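Local structure of inorganic pyrophosphatase (Shewanella sp. AS-11, 6LL8) at residues S3-H9 with P33-L39; I89-H95 with L107-R112; A195-M200 with D236-L240. The protein probably hydrolyses diphosphate to two phosphates, as a metal-dependent type II inorganic pyrophosphatase of a cold-adapted bacterium. Where two conformers were deposited one is given. Numbering follows the deposited sequence.

The three contacts follow one another along the chain; none nests in or crosses another. Contact 1 comes first: strand 4-7 runs into helix 14-29, and the chain returns as strand 34-38, closing a beta-alpha-beta unit. Contact 2 closes a shorter loop without helix or strand, between strands 88-94 and 108-111. Both belong to one parallel sheet of the DHH domain, with strand 68-72 between them, their centres about 13 Å apart. Each delivers a histidine to a magnesium ion of the active site. Contact 3 lies in the DHHA2 domain, its centre about 28 Å from that of contact 1. It closes the loop holding strands 203-208 and 211-220, joining helix 195-199 to helix 230-243.

Contact 1: residues S3-H9 with P33-L39; sequences SMYVVGH and PAIAARL. With MG (magnesium ion), chain C.
Strands 4-7 and 34-38 pair in parallel, axes 4.6 Å apart at closest and crossing at -38°. Met-4 is in register with Ala-34, Tyr-5 with Ile-35 and Val-6 with Ala-36. Backbone hydrogen bonds run from Met-4 N to Pro-33 O (3.0 Å), Ile-35 N to Met-4 O (2.8 Å), Val-6 N to Ile-35 O and Ala-37 N to Val-6 O (both 2.9 Å). This is the strand pair of a right-handed beta-alpha-beta crossover. Its helix, 14-29, packs on the face carrying Met-4, Val-6 and Ala-34. There Met-4 (p, t, p) sets CG 3.7 Å and Val-6 (t) CG2 4.2 Å from Ala-34 CB. On the other face Tyr-5 (m, chi2 -87°) has CE1 3.8 Å from CG2 of Ile-35 (m, t) and CD1 4.2 Å from Ala-37 CB. Val-7 (p) puts CG2 3.8 Å from CG of Leu-39 (m, t). Beyond the last direct bond, one water links Gly-8 N to Ala-37 O and another His-9 O to Leu-39 N. His-9 (p, chi2 75°) points away from 33-39; its NE2 binds magnesium at 2.2 Å, with Asp-13 and Asp-73. Direct backbone bonds are followed by water-mediated ones near metal ligand His-9, while Leu-39 continues the apolar contact.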
loop_
_atom_site.group_PDB
_atom_site.type_symbol
_atom_site.label_atom_id
_atom_site.label_comp_id
_atom_site.label_asym_id
_atom_site.label_seq_id
_atom_site.Cartn_x
_atom_site.Cartn_y
_atom_site.Cartn_z
ATOM N N SER A 3 -6.533 14.791 20.254
ATOM C CA SER A 3 -7.036 13.972 19.109
ATOM C C SER A 3 -6.145 12.761 18.927
ATOM O O SER A 3 -4.942 12.901 19.131
ATOM C CB SER A 3 -7.040 14.761 17.815
ATOM O OG SER A 3 -8.035 15.777 17.787
ATOM N N MET A 4 -6.726 11.652 18.528
ATOM C CA MET A 4 -5.941 10.537 17.979
ATOM C C MET A 4 -5.392 10.949 16.620
ATOM O O MET A 4 -5.983 11.797 15.932
ATOM C CB MET A 4 -6.791 9.271 17.853
ATOM C CG MET A 4 -7.802 9.295 16.714
ATOM S SD MET A 4 -8.857 7.856 16.638
ATOM C CE MET A 4 -10.121 8.351 17.813
ATOM N N TYR A 5 -4.314 10.311 16.226
ATOM C CA TYR A 5 -3.785 10.439 14.862
ATOM C C TYR A 5 -4.109 9.179 14.102
ATOM O O TYR A 5 -3.859 8.072 14.575
ATOM C CB TYR A 5 -2.284 10.699 14.890
ATOM C CG TYR A 5 -1.951 12.077 15.373
ATOM C CD1 TYR A 5 -1.902 13.135 14.496
ATOM C CD2 TYR A 5 -1.662 12.316 16.696
ATOM C CE1 TYR A 5 -1.615 14.414 14.921
ATOM C CE2 TYR A 5 -1.364 13.592 17.133
ATOM C CZ TYR A 5 -1.336 14.642 16.247
ATOM O OH TYR A 5 -1.023 15.896 16.676
ATOM N N VAL A 6 -4.612 9.361 12.896
ATOM C CA VAL A 6 -4.957 8.269 11.977
ATOM C C VAL A 6 -3.896 8.228 10.901
ATOM O O VAL A 6 -3.729 9.241 10.197
ATOM C CB VAL A 6 -6.362 8.467 11.389
ATOM C CG1 VAL A 6 -6.729 7.235 10.579
ATOM C CG2 VAL A 6 -7.393 8.741 12.472
ATOM N N VAL A 7 -3.137 7.146 10.802
ATOM C CA VAL A 7 -1.935 7.173 9.945
ATOM C C VAL A 7 -1.676 5.786 9.362
ATOM O O VAL A 7 -1.715 4.760 10.051
ATOM C CB VAL A 7 -0.745 7.752 10.691
ATOM C CG1 VAL A 7 -0.375 6.933 11.874
ATOM C CG2 VAL A 7 0.451 7.931 9.787
ATOM N N GLY A 8 -1.373 5.807 8.080
ATOM C CA GLY A 8 -1.036 4.604 7.324
ATOM C C GLY A 8 0.441 4.322 7.288
ATOM O O GLY A 8 1.219 4.817 8.091
ATOM N N HIS A 9 0.826 3.443 6.376
ATOM C CA HIS A 9 2.207 2.947 6.385
ATOM C C HIS A 9 3.209 4.012 5.980
ATOM O O HIS A 9 2.908 4.925 5.203
ATOM C CB HIS A 9 2.369 1.652 5.572
ATOM C CG HIS A 9 1.849 1.623 4.170
ATOM N ND1 HIS A 9 2.478 2.241 3.100
ATOM C CD2 HIS A 9 0.774 0.982 3.648
ATOM C CE1 HIS A 9 1.744 1.971 1.992
ATOM N NE2 HIS A 9 0.700 1.209 2.294
ATOM N N PRO A 33 -12.357 12.809 18.723
ATOM C CA PRO A 33 -11.446 13.724 18.044
ATOM C C PRO A 33 -10.297 12.993 17.350
ATOM O O PRO A 33 -9.603 12.179 17.965
ATOM C CB PRO A 33 -10.980 14.639 19.173
ATOM C CG PRO A 33 -12.211 14.722 20.035
ATOM C CD PRO A 33 -12.764 13.329 20.040
ATOM N N ALA A 34 -10.069 13.360 16.096
ATOM C CA ALA A 34 -9.098 12.666 15.241
ATOM C C ALA A 34 -8.432 13.637 14.285
ATOM O O ALA A 34 -9.065 14.613 13.829
ATOM C CB ALA A 34 -9.760 11.540 14.477
ATOM N N ILE A 35 -7.211 13.338 13.917
ATOM C CA ILE A 35 -6.407 14.085 12.926
ATOM C C ILE A 35 -5.819 13.048 11.972
ATOM O O ILE A 35 -5.140 12.124 12.410
ATOM C CB ILE A 35 -5.298 14.902 13.598
ATOM C CG1 ILE A 35 -5.891 15.939 14.546
ATOM C CG2 ILE A 35 -4.407 15.547 12.550
ATOM C CD1 ILE A 35 -4.891 16.535 15.487
ATOM N N ALA A 36 -6.003 13.241 10.672
ATOM C CA ALA A 36 -5.326 12.437 9.643
ATOM C C ALA A 36 -3.868 12.846 9.521
ATOM O O ALA A 36 -3.550 14.051 9.524
ATOM C CB ALA A 36 -6.004 12.577 8.320
ATOM N N ALA A 37 -2.974 11.895 9.391
ATOM C CA ALA A 37 -1.557 12.192 9.247
ATOM C C ALA A 37 -0.933 11.277 8.205
ATOM O O ALA A 37 -1.545 10.295 7.752
ATOM C CB ALA A 37 -0.848 12.111 10.570
ATOM N N ARG A 38 0.301 11.589 7.863
ATOM C CA ARG A 38 1.093 10.808 6.913
ATOM C C ARG A 38 2.554 10.750 7.365
ATOM O O ARG A 38 3.058 11.714 7.950
ATOM C CB ARG A 38 1.007 11.355 5.498
ATOM C CG ARG A 38 1.534 12.769 5.323
ATOM C CD ARG A 38 1.212 13.325 3.948
ATOM N NE ARG A 38 1.476 14.748 3.885
ATOM C CZ ARG A 38 2.585 15.336 3.474
ATOM N NH1 ARG A 38 3.601 14.645 3.015
ATOM N NH2 ARG A 38 2.634 16.654 3.483
ATOM N N LEU A 39 3.216 9.665 7.013
ATOM C CA LEU A 39 4.633 9.411 7.358
ATOM C C LEU A 39 5.580 9.736 6.218
ATOM O O LEU A 39 6.772 9.513 6.381
ATOM C CB LEU A 39 4.794 7.956 7.739
ATOM C CG LEU A 39 4.216 7.562 9.077
ATOM C CD1 LEU A 39 4.170 6.046 9.287
ATOM C CD2 LEU A 39 5.007 8.201 10.208
HETATM MG MG MG C . -1.100 0.661 1.122
HETATM O O HOH W 1 -1.417 8.018 6.192
HETATM O O HOH W 2 1.588 7.441 6.134
#

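Contact 2: residues I89-H95 with L107-R112; sequences IVGIVDH and LECWIR. With MG (magnesium ion), chain D.
Residues 89-94 and 108-111 form a parallel strand pair, axes 4.6 Å apart and 5° between their directions. Gly-91 pairs with Glu-108, Ile-92 with Cys-109, Val-93 with Trp-110 and Asp-94 with Ile-111. Donors and acceptors interlock: Glu-108 N to Val-90 O (3.1 Å), Ile-92 N to Glu-108 O (2.9 Å), Trp-110 N to Ile-92 O (2.8 Å), Asp-94 N to Trp-110 O and Arg-112 N to Asp-94 O (both 3.1 Å). Gly-91 and Val-93 bond strand 68-72 through their backbones, Val-93 also Asp-73. Strand 88-94 therefore lies inside the parallel DHH-domain sheet; 108-111 is an outermost strand of it within this chain. On one face Ile-92 (m, t) sets CG2 3.9 Å from CD1 of Ile-111 (m, t). On the other, Val-93 (p) puts CG2 4.1 Å from Trp-110 CB. Trp-110 (m, chi2 77°) gives a weak NE1 bond to Glu-108 OE1 (3.3 Å); OE1 has its stronger hydrogen bond with Tyr-70 OH. Arg-112 NH1 returns to Ile-111 O (3.0 Å). Asp-94 (t) accepts His-95 N (2.7 Å) and His-96 ND1 at OD1. His-95 (p) bonds Val-114 O through ND1, and its NE2 binds magnesium at 2.2 Å with Asp-15, Asp-73 and Asp-147.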
loop_
_atom_site.group_PDB
_atom_site.type_symbol
_atom_site.label_atom_id
_atom_site.label_comp_id
_atom_site.label_asym_id
_atom_site.label_seq_id
_atom_site.Cartn_x
_atom_site.Cartn_y
_atom_site.Cartn_z
ATOM N N ILE A 89 -1.621 2.384 20.554
ATOM C CA ILE A 89 -2.423 2.029 19.361
ATOM C C ILE A 89 -3.845 1.764 19.829
ATOM O O ILE A 89 -4.080 0.801 20.600
ATOM C CB ILE A 89 -1.832 0.825 18.620
ATOM C CG1 ILE A 89 -0.423 1.111 18.119
ATOM C CG2 ILE A 89 -2.741 0.414 17.476
ATOM C CD1 ILE A 89 0.353 -0.095 17.671
ATOM N N VAL A 90 -4.778 2.609 19.406
ATOM C CA VAL A 90 -6.185 2.465 19.759
ATOM C C VAL A 90 -6.953 1.672 18.715
ATOM O O VAL A 90 -8.040 1.173 19.004
ATOM C CB VAL A 90 -6.856 3.809 20.058
ATOM C CG1 VAL A 90 -6.233 4.441 21.296
ATOM C CG2 VAL A 90 -6.838 4.761 18.871
ATOM N N GLY A 91 -6.395 1.539 17.524
ATOM C CA GLY A 91 -7.104 0.834 16.465
ATOM C C GLY A 91 -6.199 0.455 15.332
ATOM O O GLY A 91 -5.153 1.100 15.142
ATOM N N ILE A 92 -6.606 -0.550 14.573
ATOM C CA ILE A 92 -6.001 -0.928 13.285
ATOM C C ILE A 92 -7.158 -1.190 12.340
ATOM O O ILE A 92 -8.040 -2.004 12.676
ATOM C CB ILE A 92 -5.107 -2.165 13.370
ATOM C CG1 ILE A 92 -3.993 -1.959 14.414
ATOM C CG2 ILE A 92 -4.538 -2.507 12.004
ATOM C CD1 ILE A 92 -3.179 -3.204 14.678
ATOM N N VAL A 93 -7.136 -0.588 11.167
ATOM C CA VAL A 93 -8.042 -0.954 10.054
ATOM C C VAL A 93 -7.153 -1.361 8.898
ATOM O O VAL A 93 -6.273 -0.592 8.491
ATOM C CB VAL A 93 -9.035 0.166 9.704
ATOM C CG1 VAL A 93 -8.382 1.496 9.368
ATOM C CG2 VAL A 93 -9.946 -0.302 8.591
ATOM N N ASP A 94 -7.347 -2.575 8.373
ATOM C CA ASP A 94 -6.346 -3.113 7.437
ATOM C C ASP A 94 -6.902 -4.296 6.686
ATOM O O ASP A 94 -7.989 -4.803 6.973
ATOM C CB ASP A 94 -5.069 -3.478 8.199
ATOM C CG ASP A 94 -3.874 -3.795 7.326
ATOM O OD1 ASP A 94 -3.842 -3.291 6.162
ATOM O OD2 ASP A 94 -2.980 -4.511 7.793
ATOM N N HIS A 95 -6.093 -4.786 5.754
ATOM C CA HIS A 95 -6.377 -5.935 4.872
ATOM C C HIS A 95 -5.095 -6.714 4.558
ATOM O O HIS A 95 -5.032 -7.390 3.542
ATOM C CB HIS A 95 -7.106 -5.470 3.615
ATOM C CG HIS A 95 -6.347 -4.547 2.703
ATOM N ND1 HIS A 95 -6.418 -4.699 1.341
ATOM C CD2 HIS A 95 -5.593 -3.441 2.912
ATOM C CE1 HIS A 95 -5.717 -3.707 0.782
ATOM N NE2 HIS A 95 -5.199 -2.916 1.695
ATOM N N LEU A 107 -7.862 -2.830 22.182
ATOM C CA LEU A 107 -7.944 -1.945 21.001
ATOM C C LEU A 107 -9.051 -2.424 20.076
ATOM O O LEU A 107 -9.623 -3.506 20.279
ATOM C CB LEU A 107 -6.611 -1.881 20.240
ATOM C CG LEU A 107 -6.288 -3.069 19.331
ATOM C CD1 LEU A 107 -5.137 -2.711 18.403
ATOM C CD2 LEU A 107 -5.975 -4.352 20.102
ATOM N N GLU A 108 -9.351 -1.626 19.068
ATOM C CA GLU A 108 -10.187 -2.060 17.939
ATOM C C GLU A 108 -9.331 -2.547 16.799
ATOM O O GLU A 108 -8.318 -1.920 16.468
ATOM C CB GLU A 108 -10.882 -0.893 17.286
ATOM C CG GLU A 108 -11.892 -0.226 18.141
ATOM C CD GLU A 108 -12.888 0.581 17.334
ATOM O OE1 GLU A 108 -12.614 0.988 16.154
ATOM O OE2 GLU A 108 -13.950 0.715 17.874
ATOM N N CYS A 109 -9.721 -3.656 16.199
ATOM C CA CYS A 109 -9.181 -4.048 14.890
ATOM C C CYS A 109 -10.353 -4.337 13.979
ATOM O O CYS A 109 -11.221 -5.169 14.286
ATOM C CB CYS A 109 -8.289 -5.271 14.931
ATOM S SG CYS A 109 -6.876 -5.099 16.052
ATOM N N TRP A 110 -10.356 -3.637 12.848
ATOM C CA TRP A 110 -11.255 -3.883 11.709
ATOM C C TRP A 110 -10.360 -4.371 10.586
ATOM O O TRP A 110 -9.865 -3.568 9.801
ATOM C CB TRP A 110 -12.008 -2.614 11.332
ATOM C CG TRP A 110 -13.013 -2.112 12.309
ATOM C CD1 TRP A 110 -12.782 -1.442 13.466
ATOM C CD2 TRP A 110 -14.418 -2.132 12.101
ATOM N NE1 TRP A 110 -13.966 -1.078 14.013
ATOM C CE2 TRP A 110 -14.985 -1.458 13.202
ATOM C CE3 TRP A 110 -15.240 -2.644 11.105
ATOM C CZ2 TRP A 110 -16.360 -1.272 13.310
ATOM C CZ3 TRP A 110 -16.603 -2.443 11.208
ATOM C CH2 TRP A 110 -17.142 -1.778 12.302
ATOM N N ILE A 111 -10.091 -5.665 10.550
ATOM C CA ILE A 111 -9.161 -6.244 9.578
ATOM C C ILE A 111 -9.961 -7.258 8.783
ATOM O O ILE A 111 -10.650 -8.115 9.360
ATOM C CB ILE A 111 -7.900 -6.818 10.255
ATOM C CG1 ILE A 111 -7.152 -5.715 11.016
ATOM C CG2 ILE A 111 -7.039 -7.506 9.199
ATOM C CD1 ILE A 111 -5.963 -6.177 11.844
ATOM N N ARG A 112 -9.932 -7.150 7.469
ATOM C CA ARG A 112 -10.698 -8.053 6.591
ATOM C C ARG A 112 -9.833 -8.374 5.394
ATOM O O ARG A 112 -9.165 -7.471 4.884
ATOM C CB ARG A 112 -11.993 -7.396 6.109
ATOM C CG ARG A 112 -12.936 -6.945 7.209
ATOM C CD ARG A 112 -13.626 -8.065 7.944
ATOM N NE ARG A 112 -14.645 -7.457 8.806
ATOM C CZ ARG A 112 -14.398 -6.968 10.052
ATOM N NH1 ARG A 112 -13.209 -7.084 10.610
ATOM N NH2 ARG A 112 -15.339 -6.351 10.727
HETATM MG MG MG D . -4.080 -1.110 0.962
#

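Contact 3: residues A195-M200 with D236-L240; sequences ARDLVM and DIAKL
This is a helix-helix contact within the DHHA2 domain. The short helix 195-199 meets residues 236-240 of the longer helix 230-243. The segment axes come within 10.3 Å and cross at -70°. Both backbones are alpha-helical: Val-199 N bonds Ala-195 O, Met-200 N bonds Arg-196 O and Leu-240 N bonds Asp-236 O, each at 2.9 Å. The CA atoms of Arg-196 and Asp-236 are 6.3 Å apart, and those of Val-199 and Ile-237 7.2 Å.

Asp-236 comes first. It is t and points toward the short helix, with CB 4.2 Å from Ala-195 CB. Its carboxylate takes a salt bridge from Arg-196, whose chi angles are t, p, p and 93°. The bend brings NE to 2.7 Å from Asp-236 OD2 in a nearly straight hydrogen bond, while NH2 makes a weak one to Asp-236 OD1 at 3.2 Å. Arg-196 NH1 has a further salt bridge to Glu-243, so the arginine links two acids of the same helix. Ile-237 is p, t, and its CG2 lies 4.0 Å from Val-199 CG1; it also reaches Leu-264 and Val-266 of the neighbouring sheet. Lys-239 contributes its CB, 3.8 Å from Arg-196 NH2 at the guanidinium edge, and its chain then leads away. Leu-240 is t, p and points toward the short helix. Its CB lies over one face of the guanidinium, 3.8 Å from Arg-196 NH2. Val-199 is t, with CG1 3.6 Å from Leu-240 CD2. Met-200 (m, m, m) starts sideways and brings SD to 3.8 Å from the same Leu-240 CD2.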
loop_
_atom_site.group_PDB
_atom_site.type_symbol
_atom_site.label_atom_id
_atom_site.label_comp_id
_atom_site.label_asym_id
_atom_site.label_seq_id
_atom_site.Cartn_x
_atom_site.Cartn_y
_atom_site.Cartn_z
ATOM N N ALA A 195 16.379 6.598 -10.563
ATOM C CA ALA A 195 16.194 5.192 -10.183
ATOM C C ALA A 195 15.781 5.096 -8.717
ATOM O O ALA A 195 14.846 4.340 -8.417
ATOM C CB ALA A 195 17.435 4.398 -10.492
ATOM N N ARG A 196 16.455 5.773 -7.802
ATOM C CA ARG A 196 16.153 5.587 -6.368
ATOM C C ARG A 196 14.720 6.031 -6.084
ATOM O O ARG A 196 14.044 5.412 -5.248
ATOM C CB ARG A 196 17.173 6.298 -5.483
ATOM C CG ARG A 196 16.846 6.274 -3.993
ATOM C CD ARG A 196 16.762 4.876 -3.389
ATOM N NE ARG A 196 17.943 4.048 -3.576
ATOM C CZ ARG A 196 18.944 3.954 -2.719
ATOM N NH1 ARG A 196 18.933 4.622 -1.597
ATOM N NH2 ARG A 196 19.959 3.156 -2.975
ATOM N N ASP A 197 14.262 7.096 -6.727
ATOM C CA ASP A 197 12.893 7.587 -6.488
ATOM C C ASP A 197 11.890 6.544 -6.972
ATOM O O ASP A 197 10.846 6.383 -6.326
ATOM C CB ASP A 197 12.672 8.947 -7.142
ATOM C CG ASP A 197 13.443 10.111 -6.531
ATOM O OD1 ASP A 197 13.892 9.982 -5.385
ATOM O OD2 ASP A 197 13.483 11.149 -7.177
ATOM N N LEU A 198 12.191 5.816 -8.051
ATOM C CA LEU A 198 11.287 4.743 -8.501
ATOM C C LEU A 198 11.358 3.553 -7.547
ATOM O O LEU A 198 10.306 3.000 -7.168
ATOM C CB LEU A 198 11.650 4.329 -9.917
ATOM C CG LEU A 198 11.397 5.365 -11.007
ATOM C CD1 LEU A 198 11.923 4.858 -12.327
ATOM C CD2 LEU A 198 9.923 5.733 -11.113
ATOM N N VAL A 199 12.549 3.134 -7.146
ATOM C CA VAL A 199 12.681 1.991 -6.220
ATOM C C VAL A 199 11.863 2.292 -4.948
ATOM O O VAL A 199 11.218 1.388 -4.433
ATOM C CB VAL A 199 14.162 1.702 -5.917
ATOM C CG1 VAL A 199 14.334 0.721 -4.796
ATOM C CG2 VAL A 199 14.891 1.249 -7.164
ATOM N N MET A 200 11.943 3.513 -4.429
ATOM C CA MET A 200 11.325 3.864 -3.147
ATOM C C MET A 200 9.878 4.298 -3.282
ATOM O O MET A 200 9.257 4.551 -2.253
ATOM C CB MET A 200 12.108 4.984 -2.453
ATOM C CG MET A 200 13.532 4.614 -2.098
ATOM S SD MET A 200 13.698 3.171 -1.111
ATOM C CE MET A 200 12.783 3.676 0.319
ATOM N N ASP A 236 20.676 0.057 -8.411
ATOM C CA ASP A 236 20.175 0.788 -7.239
ATOM C C ASP A 236 19.677 -0.139 -6.132
ATOM O O ASP A 236 19.919 0.147 -4.948
ATOM C CB ASP A 236 19.110 1.792 -7.631
ATOM C CG ASP A 236 18.887 2.774 -6.500
ATOM O OD1 ASP A 236 19.847 3.550 -6.155
ATOM O OD2 ASP A 236 17.809 2.693 -5.901
ATOM N N ILE A 237 19.024 -1.250 -6.479
ATOM C CA ILE A 237 18.542 -2.167 -5.417
ATOM C C ILE A 237 19.733 -2.812 -4.703
ATOM O O ILE A 237 19.625 -3.092 -3.514
ATOM C CB ILE A 237 17.501 -3.173 -5.884
ATOM C CG1 ILE A 237 18.026 -4.147 -6.936
ATOM C CG2 ILE A 237 16.247 -2.453 -6.332
ATOM C CD1 ILE A 237 17.033 -5.247 -7.265
ATOM N N ALA A 238 20.856 -3.058 -5.390
ATOM C CA ALA A 238 22.054 -3.605 -4.721
ATOM C C ALA A 238 22.563 -2.581 -3.708
ATOM O O ALA A 238 22.948 -2.968 -2.608
ATOM C CB ALA A 238 23.116 -3.931 -5.731
ATOM N N LYS A 239 22.591 -1.296 -4.049
ATOM C CA LYS A 239 23.005 -0.234 -3.108
ATOM C C LYS A 239 22.039 -0.192 -1.931
ATOM O O LYS A 239 22.493 -0.127 -0.793
ATOM C CB LYS A 239 23.053 1.120 -3.806
ATOM C CG LYS A 239 24.160 1.302 -4.828
ATOM C CD LYS A 239 24.171 2.701 -5.452
ATOM C CE LYS A 239 24.978 2.831 -6.726
ATOM N NZ LYS A 239 26.406 2.506 -6.513
ATOM N N LEU A 240 20.732 -0.233 -2.204
ATOM C CA LEU A 240 19.739 -0.151 -1.124
ATOM C C LEU A 240 19.884 -1.330 -0.172
ATOM O O LEU A 240 19.706 -1.163 1.040
ATOM C CB LEU A 240 18.345 -0.088 -1.753
ATOM C CG LEU A 240 17.201 0.146 -0.784
ATOM C CD1 LEU A 240 17.357 1.427 0.017
ATOM C CD2 LEU A 240 15.909 0.175 -1.570
#